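Local atomic coordinates of subtilisin-like protein (Prochloron didemni, PDB entry 3ZXY), a protein that probably acts as a serine endopeptidase of the subtilisin (S8) family, this chain being the protease domain of a longer protein. Residues R87-Q91 with L92-R96; G124-E127 with N128-L132; R260-L263 with A264-N268. The protein carries 1 engineered substitution. All coordinates share one frame; numbering follows the deposited sequence. Where two conformers were deposited one is given.

Interaction 1. Residues R87-Q91 with L92-R96; sequences RRITQ and LDLAR
Ile89 meets the first helical turn with two parts of its side chain. CB lies 3.4 Å from Asp93 OD2, and CD1 lies 4.0 Å from Leu94 CG. The Ile89 and Leu94 side chains cross at about a right angle. CG1 of Ile89 sits between the backbone N and the carbonyl carbon (chi1 71°), which carries CD1 over to the helix.

Thr90 comes next and is the N-cap. Its OG1 accepts from Asp93 N at 3.1 Å. Asp93 answers: its OD2 accepts from Thr90 N at 2.9 Å, with an N-H...O angle of 170°, and is met from above the carboxylate plane. Asp93 CG stays beside its own backbone N, which turns the carboxylate back toward Thr90. The other oxygen, OD1, uses its anti lone pair for a salt bridge with Arg96 NH1, so both oxygens of the carboxylate are engaged. Thr90 O accepts from Leu94 N at 3.1 Å.

Gln91 adds the next helical bond: Ala95 N donates to Gln91 O at 2.9 Å. The Gln91 amide leads away to the backbone N of Asp123 and the carboxylate of Glu115. Leu94 lies about 9 Å, side chain to side chain, from Asp16 of the predicted charge relay system. The reciprocal Thr90 and Asp93 bonds form a capping box at the start of helix 91-103.

Interaction 2. Residues G124-E127 with N128-L132; sequences GWLE and NAVSL
Asn128 leans back over the carbonyl of Gly124, one turn earlier. Its backbone N donates to Gly124 O at 2.9 Å, and its CG comes within 3.2 Å of the same oxygen. CG is anti to the carbonyl carbon (chi1 -74°), which lays the amide group back along the helix toward Gly124. Asn128 OD1 accepts a hydrogen bond from a water at 2.9 Å. The same water makes a weak, long bond to Glu127 OE1, loosely bridging two neighbouring side chains on the exposed side.

Ala129 follows with N to Trp125 O at 3.1 Å. Its CB lies beside the Trp125 and Leu126 carbonyl oxygens and touches Ile98 of helix 91-103.

Val130 N bonds to Leu126 O at 3.0 Å. The CG2 branch is held beside the backbone N. Val130 CG2 comes to 3.3 Å from Leu126 O and lies 4.2 Å from Leu126 CD1. This is the apolar side-chain contact between the two segments. Both residues are buried, and both also pack against Leu158.

Ser131 N donates to Glu127 O at 2.9 Å, and its CB lies close to that oxygen. Its OG is hydrogen-bonded to Gln135 OE1, one turn further on. Leu132 N continues the pattern with a bond to Asn128 O.

Successive i to i+4 bonds, with a buried face (Leu126, Ala129, Val130) and an exposed one (Glu127, Asn128), make this the regular first part, nine residues of twelve, of an amphipathic alpha-helix, helix 124-135, in the subtilisin-like domain.

Interaction 3. Residues R260-L263 with A264-N268; sequences RRCL and AGRLN
The backbone bends through a type II' beta turn from Cys262 to Gly265, closed by a weak hydrogen bond from Gly265 N to Cys262 O at 2.9 Å, its N-H bent to 122°. Leu263 takes the first corner with a positive phi of 59°. Ala264 sits at the second corner. Gly265 closes the turn, at a phi where a CB would press on the preceding carbonyl oxygen.

Cys262 SG is anti to its backbone N (chi1 -158°), which sets the sulfur 3.9 Å from Gly265 CA. Cys262 SG is also 4.4 Å from Arg266 CG, a looser contact. The sulfur is bonded to Cys251 in a disulfide, so the turn is tied covalently to an earlier part of the same loop. The guanidinium of Arg266 reaches away to the carbonyl of Pro250.

Backbone bonds join Ala264 to Gly187 and both Gly265 and Leu267 to Leu189. Leu263 and Leu267 also lay their side chains on strand 187-191, an outermost strand of the parallel sheet. Ala264 and Leu267 touch helix 237-247 as well, and Asn268 caps the start of helix 269-278.

In the fold
The three contacts follow one another along the chain, neither nesting nor crossing, and each joins adjacent segments. Interaction 1 ends the loop after strand 75-80 and starts helix 91-103. Interaction 2 lies in helix 124-135, after strands 108-111 and 115-117. These two touch: Leu92 CD1 packs on Trp125 CG at 3.6 Å, and Ala95 meets Trp125 and Ala129, so the two helices pack together beside the parallel sheet. Interaction 3 is separate, its nearest atoms about 17 Å from those of interaction 2. It bends the loop between helices 237-247 and 269-278 against edge strand 187-191, tying the C-terminal helices to the sheet.

Interaction 1. Residues R87-Q91 with L92-R96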
ATOM      1  N   ARG A  87       8.945 -15.803  14.428  1.00 20.58           N
ATOM      2  CA  ARG A  87       7.603 -16.333  14.274  1.00 21.48           C
ATOM      3  C   ARG A  87       6.825 -15.544  13.231  1.00 20.28           C
ATOM      4  O   ARG A  87       6.932 -14.337  13.146  1.00 18.46           O
ATOM      5  CB  ARG A  87       6.845 -16.317  15.599  1.00 23.93           C
ATOM      6  CG  ARG A  87       7.368 -17.302  16.623  1.00 26.71           C
ATOM      7  CD  ARG A  87       6.570 -17.153  17.909  1.00 29.36           C
ATOM      8  NE  ARG A  87       7.053 -18.007  18.983  1.00 32.54           N
ATOM      9  CZ  ARG A  87       8.074 -17.713  19.791  1.00 34.22           C
ATOM     10  NH1 ARG A  87       8.757 -16.574  19.643  1.00 33.93           N
ATOM     11  NH2 ARG A  87       8.419 -18.574  20.747  1.00 36.01           N
ATOM     12  N   ARG A  88       6.049 -16.257  12.433  1.00 20.65           N
ATOM     13  CA  ARG A  88       5.137 -15.603  11.527  1.00 20.76           C
ATOM     14  C   ARG A  88       4.021 -14.949  12.317  1.00 21.10           C
ATOM     15  O   ARG A  88       3.725 -15.339  13.456  1.00 22.34           O
ATOM     16  CB  ARG A  88       4.533 -16.592  10.536  1.00 22.53           C
ATOM     17  CG  ARG A  88       3.605 -17.634  11.143  1.00 25.77           C
ATOM     18  CD  ARG A  88       2.820 -18.393  10.073  1.00 28.57           C
ATOM     19  NE  ARG A  88       1.926 -17.512   9.307  1.00 31.15           N
ATOM     20  CZ  ARG A  88       0.594 -17.592   9.264  1.00 32.61           C
ATOM     21  NH1 ARG A  88      -0.059 -18.523   9.955  1.00 36.59           N
ATOM     22  NH2 ARG A  88      -0.091 -16.727   8.515  1.00 34.03           N
ATOM     23  N   ILE A  89       3.378 -13.967  11.704  1.00 20.44           N
ATOM     24  CA  ILE A  89       2.139 -13.442  12.278  1.00 21.54           C
ATOM     25  C   ILE A  89       0.966 -14.074  11.532  1.00 22.45           C
ATOM     26  O   ILE A  89       1.137 -14.635  10.453  1.00 22.39           O
ATOM     27  CB  ILE A  89       2.097 -11.900  12.284  1.00 21.52           C
ATOM     28  CG1 ILE A  89       1.938 -11.337  10.870  1.00 21.05           C
ATOM     29  CG2 ILE A  89       3.362 -11.373  12.963  1.00 21.35           C
ATOM     30  CD1 ILE A  89       0.794 -10.354  10.741  1.00 21.76           C
ATOM     31  N   THR A  90      -0.210 -14.032  12.153  1.00 23.08           N
ATOM     32  CA  THR A  90      -1.383 -14.741  11.658  1.00 22.71           C
ATOM     33  C   THR A  90      -2.366 -13.786  10.983  1.00 21.38           C
ATOM     34  O   THR A  90      -2.236 -12.563  11.063  1.00 20.71           O
ATOM     35  CB  THR A  90      -2.130 -15.419  12.810  1.00 24.57           C
ATOM     36  OG1 THR A  90      -2.595 -14.429  13.734  1.00 24.95           O
ATOM     37  CG2 THR A  90      -1.223 -16.425  13.559  1.00 25.93           C
ATOM     38  N   GLN A  91      -3.359 -14.365  10.319  1.00 20.84           N
ATOM     39  CA  GLN A  91      -4.441 -13.563   9.749  1.00 20.10           C
ATOM     40  C   GLN A  91      -5.212 -12.821  10.838  1.00 20.70           C
ATOM     41  O   GLN A  91      -5.732 -11.738  10.584  1.00 19.90           O
ATOM     42  CB  GLN A  91      -5.378 -14.440   8.922  1.00 20.44           C
ATOM     43  CG  GLN A  91      -4.732 -14.927   7.639  1.00 19.77           C
ATOM     44  CD  GLN A  91      -5.699 -15.672   6.741  1.00 20.28           C
ATOM     45  OE1 GLN A  91      -6.910 -15.401   6.748  1.00 20.50           O
ATOM     46  NE2 GLN A  91      -5.181 -16.632   5.981  1.00 20.45           N
ATOM     47  N   LEU A  92      -5.278 -13.381  12.037  1.00 22.07           N
ATOM     48  CA  LEU A  92      -5.903 -12.699  13.168  1.00 23.36           C
ATOM     49  C   LEU A  92      -5.100 -11.461  13.573  1.00 22.79           C
ATOM     50  O   LEU A  92      -5.677 -10.418  13.880  1.00 22.17           O
ATOM     51  CB  LEU A  92      -6.070 -13.643  14.370  1.00 25.86           C
ATOM     52  CG  LEU A  92      -6.586 -13.018  15.680  1.00 27.74           C
ATOM     53  CD1 LEU A  92      -7.948 -12.347  15.477  1.00 28.11           C
ATOM     54  CD2 LEU A  92      -6.654 -14.036  16.814  1.00 30.04           C
ATOM     55  N   ASP A  93      -3.772 -11.572  13.568  1.00 22.84           N
ATOM     56  CA  ASP A  93      -2.905 -10.420  13.856  1.00 22.97           C
ATOM     57  C   ASP A  93      -3.111  -9.308  12.824  1.00 21.03           C
ATOM     58  O   ASP A  93      -3.117  -8.124  13.152  1.00 20.89           O
ATOM     59  CB  ASP A  93      -1.419 -10.814  13.859  1.00 23.68           C
ATOM     60  CG  ASP A  93      -1.060 -11.798  14.955  1.00 26.23           C
ATOM     61  OD1 ASP A  93      -1.620 -11.738  16.085  1.00 27.18           O
ATOM     62  OD2 ASP A  93      -0.180 -12.656  14.692  1.00 27.50           O
ATOM     63  N   LEU A  94      -3.222  -9.696  11.563  1.00 19.32           N
ATOM     64  CA  LEU A  94      -3.537  -8.758  10.477  0.50 18.31           C
ATOM     65  C   LEU A  94      -4.868  -8.092  10.741  1.00 18.15           C
ATOM     66  O   LEU A  94      -5.000  -6.871  10.613  1.00 17.07           O
ATOM     67  CB  LEU A  94      -3.625  -9.455   9.110  0.50 18.09           C
ATOM     68  CG  LEU A  94      -2.360  -9.710   8.300  0.50 17.85           C
ATOM     69  CD1 LEU A  94      -2.700 -10.452   7.011  0.50 17.34           C
ATOM     70  CD2 LEU A  94      -1.699  -8.380   8.012  0.50 17.72           C
ATOM     71  N   ALA A  95      -5.866  -8.896  11.094  1.00 18.24           N
ATOM     72  CA  ALA A  95      -7.218  -8.358  11.327  1.00 18.78           C
ATOM     73  C   ALA A  95      -7.202  -7.330  12.445  1.00 19.61           C
ATOM     74  O   ALA A  95      -7.854  -6.289  12.350  1.00 19.38           O
ATOM     75  CB  ALA A  95      -8.211  -9.479  11.648  1.00 19.55           C
ATOM     76  N   ARG A  96      -6.452  -7.611  13.505  1.00 20.76           N
ATOM     77  CA  ARG A  96      -6.326  -6.679  14.625  1.00 22.14           C
ATOM     78  C   ARG A  96      -5.719  -5.345  14.185  1.00 20.77           C
ATOM     79  O   ARG A  96      -6.167  -4.280  14.609  1.00 21.36           O
ATOM     80  CB  ARG A  96      -5.468  -7.298  15.728  1.00 24.77           C
ATOM     81  CG  ARG A  96      -5.397  -6.455  16.984  1.00 27.76           C
ATOM     82  CD  ARG A  96      -4.524  -7.067  18.076  1.00 31.05           C
ATOM     83  NE  ARG A  96      -4.919  -8.437  18.440  1.00 33.31           N
ATOM     84  CZ  ARG A  96      -4.311  -9.553  18.029  1.00 34.12           C
ATOM     85  NH1 ARG A  96      -3.244  -9.508  17.235  1.00 33.87           N
ATOM     86  NH2 ARG A  96      -4.768 -10.740  18.434  1.00 36.48           N
TER

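Interaction 2. Residues G124-E127 with N128-L132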
ATOM      1  N   GLY A 124     -12.108 -16.162   9.092  1.00 25.74           N
ATOM      2  CA  GLY A 124     -13.253 -15.311   9.333  1.00 26.46           C
ATOM      3  C   GLY A 124     -12.892 -13.974   9.957  1.00 25.90           C
ATOM      4  O   GLY A 124     -13.528 -12.969   9.650  1.00 25.66           O
ATOM      5  N   TRP A 125     -11.874 -13.945  10.821  1.00 26.22           N
ATOM      6  CA  TRP A 125     -11.472 -12.692  11.467  1.00 26.65           C
ATOM      7  C   TRP A 125     -10.990 -11.708  10.438  1.00 23.32           C
ATOM      8  O   TRP A 125     -11.275 -10.502  10.532  1.00 21.98           O
ATOM      9  CB  TRP A 125     -10.338 -12.893  12.463  1.00 29.70           C
ATOM     10  CG  TRP A 125     -10.617 -13.804  13.612  1.00 34.60           C
ATOM     11  CD1 TRP A 125     -10.091 -15.074  13.832  1.00 36.71           C
ATOM     12  CD2 TRP A 125     -11.486 -13.541  14.766  1.00 38.39           C
ATOM     13  NE1 TRP A 125     -10.564 -15.599  15.002  1.00 39.78           N
ATOM     14  CE2 TRP A 125     -11.409 -14.735  15.613  1.00 40.58           C
ATOM     15  CE3 TRP A 125     -12.290 -12.478  15.166  1.00 39.60           C
ATOM     16  CZ2 TRP A 125     -12.112 -14.838  16.804  1.00 43.78           C
ATOM     17  CZ3 TRP A 125     -13.000 -12.594  16.370  1.00 42.00           C
ATOM     18  CH2 TRP A 125     -12.912 -13.747  17.168  1.00 43.97           C
ATOM     19  N   LEU A 126     -10.223 -12.198   9.461  1.00 21.06           N
ATOM     20  CA  LEU A 126      -9.679 -11.331   8.419  1.00 19.19           C
ATOM     21  C   LEU A 126     -10.791 -10.901   7.467  1.00 19.24           C
ATOM     22  O   LEU A 126     -10.844  -9.737   7.084  1.00 18.00           O
ATOM     23  CB  LEU A 126      -8.519 -11.999   7.652  1.00 18.14           C
ATOM     24  CG  LEU A 126      -7.852 -11.141   6.576  1.00 16.50           C
ATOM     25  CD1 LEU A 126      -7.339  -9.812   7.143  1.00 16.26           C
ATOM     26  CD2 LEU A 126      -6.709 -11.909   5.942  1.00 15.92           C
ATOM     27  N   GLU A 127     -11.684 -11.824   7.106  1.00 20.46           N
ATOM     28  CA  GLU A 127     -12.834 -11.485   6.265  1.00 21.42           C
ATOM     29  C   GLU A 127     -13.637 -10.354   6.905  1.00 21.32           C
ATOM     30  O   GLU A 127     -14.039  -9.409   6.233  1.00 20.35           O
ATOM     31  CB  GLU A 127     -13.736 -12.700   6.055  1.00 24.21           C
ATOM     32  CG  GLU A 127     -13.173 -13.731   5.090  1.00 25.84           C
ATOM     33  CD  GLU A 127     -14.100 -14.929   4.913  1.00 30.14           C
ATOM     34  OE1 GLU A 127     -14.814 -15.299   5.865  1.00 34.77           O
ATOM     35  OE2 GLU A 127     -14.091 -15.513   3.803  1.00 35.21           O
ATOM     36  N   ASN A 128     -13.833 -10.447   8.215  1.00 21.79           N
ATOM     37  CA  ASN A 128     -14.619  -9.460   8.947  1.00 22.73           C
ATOM     38  C   ASN A 128     -13.929  -8.109   8.981  1.00 21.20           C
ATOM     39  O   ASN A 128     -14.584  -7.074   8.881  1.00 21.13           O
ATOM     40  CB  ASN A 128     -14.868  -9.933  10.384  1.00 24.98           C
ATOM     41  CG  ASN A 128     -15.900 -11.050  10.471  1.00 27.59           C
ATOM     42  OD1 ASN A 128     -16.517 -11.433   9.473  1.00 29.44           O
ATOM     43  ND2 ASN A 128     -16.098 -11.572  11.674  1.00 29.85           N
ATOM     44  N   ALA A 129     -12.607  -8.110   9.128  1.00 19.76           N
ATOM     45  CA  ALA A 129     -11.864  -6.854   9.169  1.00 18.93           C
ATOM     46  C   ALA A 129     -11.910  -6.171   7.807  1.00 18.04           C
ATOM     47  O   ALA A 129     -12.027  -4.949   7.714  1.00 17.84           O
ATOM     48  CB  ALA A 129     -10.428  -7.086   9.610  1.00 18.39           C
ATOM     49  N   VAL A 130     -11.844  -6.957   6.741  1.00 17.40           N
ATOM     50  CA  VAL A 130     -11.916  -6.394   5.394  1.00 17.01           C
ATOM     51  C   VAL A 130     -13.329  -5.883   5.110  1.00 18.07           C
ATOM     52  O   VAL A 130     -13.503  -4.832   4.485  1.00 18.21           O
ATOM     53  CB  VAL A 130     -11.432  -7.418   4.351  1.00 16.66           C
ATOM     54  CG1 VAL A 130     -11.636  -6.896   2.932  1.00 16.86           C
ATOM     55  CG2 VAL A 130      -9.968  -7.717   4.589  1.00 16.30           C
ATOM     56  N   SER A 131     -14.335  -6.600   5.594  1.00 19.14           N
ATOM     57  CA  SER A 131     -15.721  -6.136   5.507  1.00 20.92           C
ATOM     58  C   SER A 131     -15.901  -4.808   6.240  1.00 21.36           C
ATOM     59  O   SER A 131     -16.615  -3.920   5.752  1.00 22.19           O
ATOM     60  CB  SER A 131     -16.674  -7.202   6.062  1.00 22.59           C
ATOM     61  OG  SER A 131     -18.022  -6.744   6.037  1.00 25.40           O
ATOM     62  N   LEU A 132     -15.255  -4.656   7.397  1.00 21.06           N
ATOM     63  CA  LEU A 132     -15.296  -3.405   8.164  1.00 21.60           C
ATOM     64  C   LEU A 132     -14.747  -2.246   7.325  1.00 20.59           C
ATOM     65  O   LEU A 132     -15.311  -1.147   7.329  1.00 20.38           O
ATOM     66  CB  LEU A 132     -14.490  -3.542   9.464  1.00 22.11           C
ATOM     67  CG  LEU A 132     -14.380  -2.309  10.366  1.00 23.04           C
ATOM     68  CD1 LEU A 132     -15.726  -2.030  11.015  1.00 24.84           C
ATOM     69  CD2 LEU A 132     -13.290  -2.479  11.421  1.00 23.60           C
TER
HETATM   70  O   HOH W   1     -16.690 -14.238   8.614  1.00 43.85           O

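Interaction 3. Residues R260-L263 with A264-N268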
ATOM      1  N   ARG A 260      -3.114 -12.158 -19.361  1.00 34.06           N
ATOM      2  CA  ARG A 260      -3.511 -12.299 -17.943  1.00 30.61           C
ATOM      3  C   ARG A 260      -2.596 -11.698 -16.887  1.00 26.21           C
ATOM      4  O   ARG A 260      -3.051 -11.272 -15.797  1.00 24.52           O
ATOM      5  CB  ARG A 260      -3.694 -13.774 -17.633  1.00 31.32           C
ATOM      6  CG  ARG A 260      -4.966 -14.290 -18.232  1.00 33.69           C
ATOM      7  CD  ARG A 260      -4.954 -15.783 -18.361  1.00 34.32           C
ATOM      8  NE  ARG A 260      -5.895 -16.164 -19.389  1.00 36.19           N
ATOM      9  CZ  ARG A 260      -5.583 -16.423 -20.654  1.00 37.42           C
ATOM     10  NH1 ARG A 260      -4.318 -16.376 -21.081  1.00 37.66           N
ATOM     11  NH2 ARG A 260      -6.544 -16.754 -21.495  1.00 39.21           N
ATOM     12  N   ARG A 261      -1.309 -11.651 -17.188  1.00 24.44           N
ATOM     13  CA  ARG A 261      -0.360 -11.165 -16.214  0.50 22.81           C
ATOM     14  C   ARG A 261      -0.327  -9.630 -16.174  1.00 20.77           C
ATOM     15  O   ARG A 261       0.352  -9.052 -15.365  1.00 18.74           O
ATOM     16  CB  ARG A 261       0.998 -11.809 -16.473  0.50 23.86           C
ATOM     17  CG  ARG A 261       0.857 -13.325 -16.552  0.50 25.33           C
ATOM     18  CD  ARG A 261       2.172 -14.028 -16.350  0.50 26.25           C
ATOM     19  NE  ARG A 261       3.218 -13.430 -17.160  0.50 26.98           N
ATOM     20  CZ  ARG A 261       3.386 -13.675 -18.449  0.50 28.94           C
ATOM     21  NH1 ARG A 261       2.571 -14.508 -19.088  0.50 30.75           N
ATOM     22  NH2 ARG A 261       4.373 -13.081 -19.102  0.50 29.67           N
ATOM     23  N   CYS A 262      -1.135  -8.983 -17.018  1.00 21.05           N
ATOM     24  CA  CYS A 262      -1.311  -7.534 -16.935  1.00 21.04           C
ATOM     25  C   CYS A 262      -2.316  -7.114 -15.822  1.00 17.71           C
ATOM     26  O   CYS A 262      -2.414  -5.944 -15.485  1.00 16.33           O
ATOM     27  CB  CYS A 262      -1.770  -7.004 -18.289  1.00 25.40           C
ATOM     28  SG  CYS A 262      -1.427  -5.250 -18.512  1.00 31.96           S
ATOM     29  N   LEU A 263      -3.038  -8.090 -15.269  1.00 16.46           N
ATOM     30  CA  LEU A 263      -4.071  -7.847 -14.262  1.00 15.09           C
ATOM     31  C   LEU A 263      -5.118  -6.928 -14.875  1.00 14.60           C
ATOM     32  O   LEU A 263      -5.454  -7.113 -16.061  1.00 15.79           O
ATOM     33  CB  LEU A 263      -3.485  -7.322 -12.961  1.00 13.69           C
ATOM     34  CG  LEU A 263      -2.265  -8.092 -12.417  1.00 13.36           C
ATOM     35  CD1 LEU A 263      -1.892  -7.545 -11.050  1.00 12.65           C
ATOM     36  CD2 LEU A 263      -2.500  -9.605 -12.364  1.00 14.10           C
ATOM     37  N   ALA A 264      -5.649  -5.963 -14.125  1.00 13.82           N
ATOM     38  CA  ALA A 264      -6.568  -5.007 -14.731  1.00 14.15           C
ATOM     39  C   ALA A 264      -5.841  -3.989 -15.589  1.00 14.47           C
ATOM     40  O   ALA A 264      -6.486  -3.235 -16.336  1.00 16.34           O
ATOM     41  CB  ALA A 264      -7.391  -4.311 -13.664  1.00 13.68           C
ATOM     42  N   GLY A 265      -4.515  -3.937 -15.465  1.00 13.82           N
ATOM     43  CA  GLY A 265      -3.692  -3.012 -16.206  1.00 13.92           C
ATOM     44  C   GLY A 265      -2.577  -2.393 -15.401  1.00 13.38           C
ATOM     45  O   GLY A 265      -2.406  -2.660 -14.210  1.00 12.01           O
ATOM     46  N   ARG A 266      -1.815  -1.533 -16.064  1.00 13.78           N
ATOM     47  CA  ARG A 266      -0.727  -0.812 -15.453  1.00 14.06           C
ATOM     48  C   ARG A 266      -1.171   0.507 -14.829  1.00 12.97           C
ATOM     49  O   ARG A 266      -1.958   1.250 -15.447  1.00 13.00           O
ATOM     50  CB  ARG A 266       0.302  -0.499 -16.528  1.00 16.49           C
ATOM     51  CG  ARG A 266       0.908  -1.738 -17.150  1.00 19.21           C
ATOM     52  CD  ARG A 266       1.884  -1.316 -18.213  1.00 22.90           C
ATOM     53  NE  ARG A 266       1.205  -0.900 -19.435  1.00 26.44           N
ATOM     54  CZ  ARG A 266       1.437   0.224 -20.118  1.00 29.07           C
ATOM     55  NH1 ARG A 266       2.335   1.120 -19.718  1.00 30.19           N
ATOM     56  NH2 ARG A 266       0.759   0.447 -21.241  1.00 31.42           N
ATOM     57  N   LEU A 267      -0.636   0.819 -13.655  1.00 11.98           N
ATOM     58  CA  LEU A 267      -0.896   2.078 -12.974  1.00 11.68           C
ATOM     59  C   LEU A 267      -0.694   3.247 -13.928  1.00 12.19           C
ATOM     60  O   LEU A 267       0.330   3.360 -14.594  1.00 12.62           O
ATOM     61  CB  LEU A 267       0.047   2.234 -11.789  1.00 11.72           C
ATOM     62  CG  LEU A 267      -0.011   3.531 -10.998  1.00 11.50           C
ATOM     63  CD1 LEU A 267      -1.355   3.702 -10.316  1.00 11.43           C
ATOM     64  CD2 LEU A 267       1.159   3.507  -9.998  1.00 11.75           C
ATOM     65  N   ASN A 268      -1.705   4.123 -13.972  1.00 12.02           N
ATOM     66  CA  ASN A 268      -1.723   5.248 -14.895  1.00 12.63           C
ATOM     67  C   ASN A 268      -2.128   6.491 -14.105  1.00 12.65           C
ATOM     68  O   ASN A 268      -3.311   6.833 -14.042  1.00 12.88           O
ATOM     69  CB  ASN A 268      -2.718   4.952 -16.020  1.00 12.97           C
ATOM     70  CG  ASN A 268      -2.864   6.097 -16.999  1.00 13.28           C
ATOM     71  OD1 ASN A 268      -2.045   7.032 -17.000  1.00 13.85           O
ATOM     72  ND2 ASN A 268      -3.895   6.036 -17.840  1.00 14.18           N
TER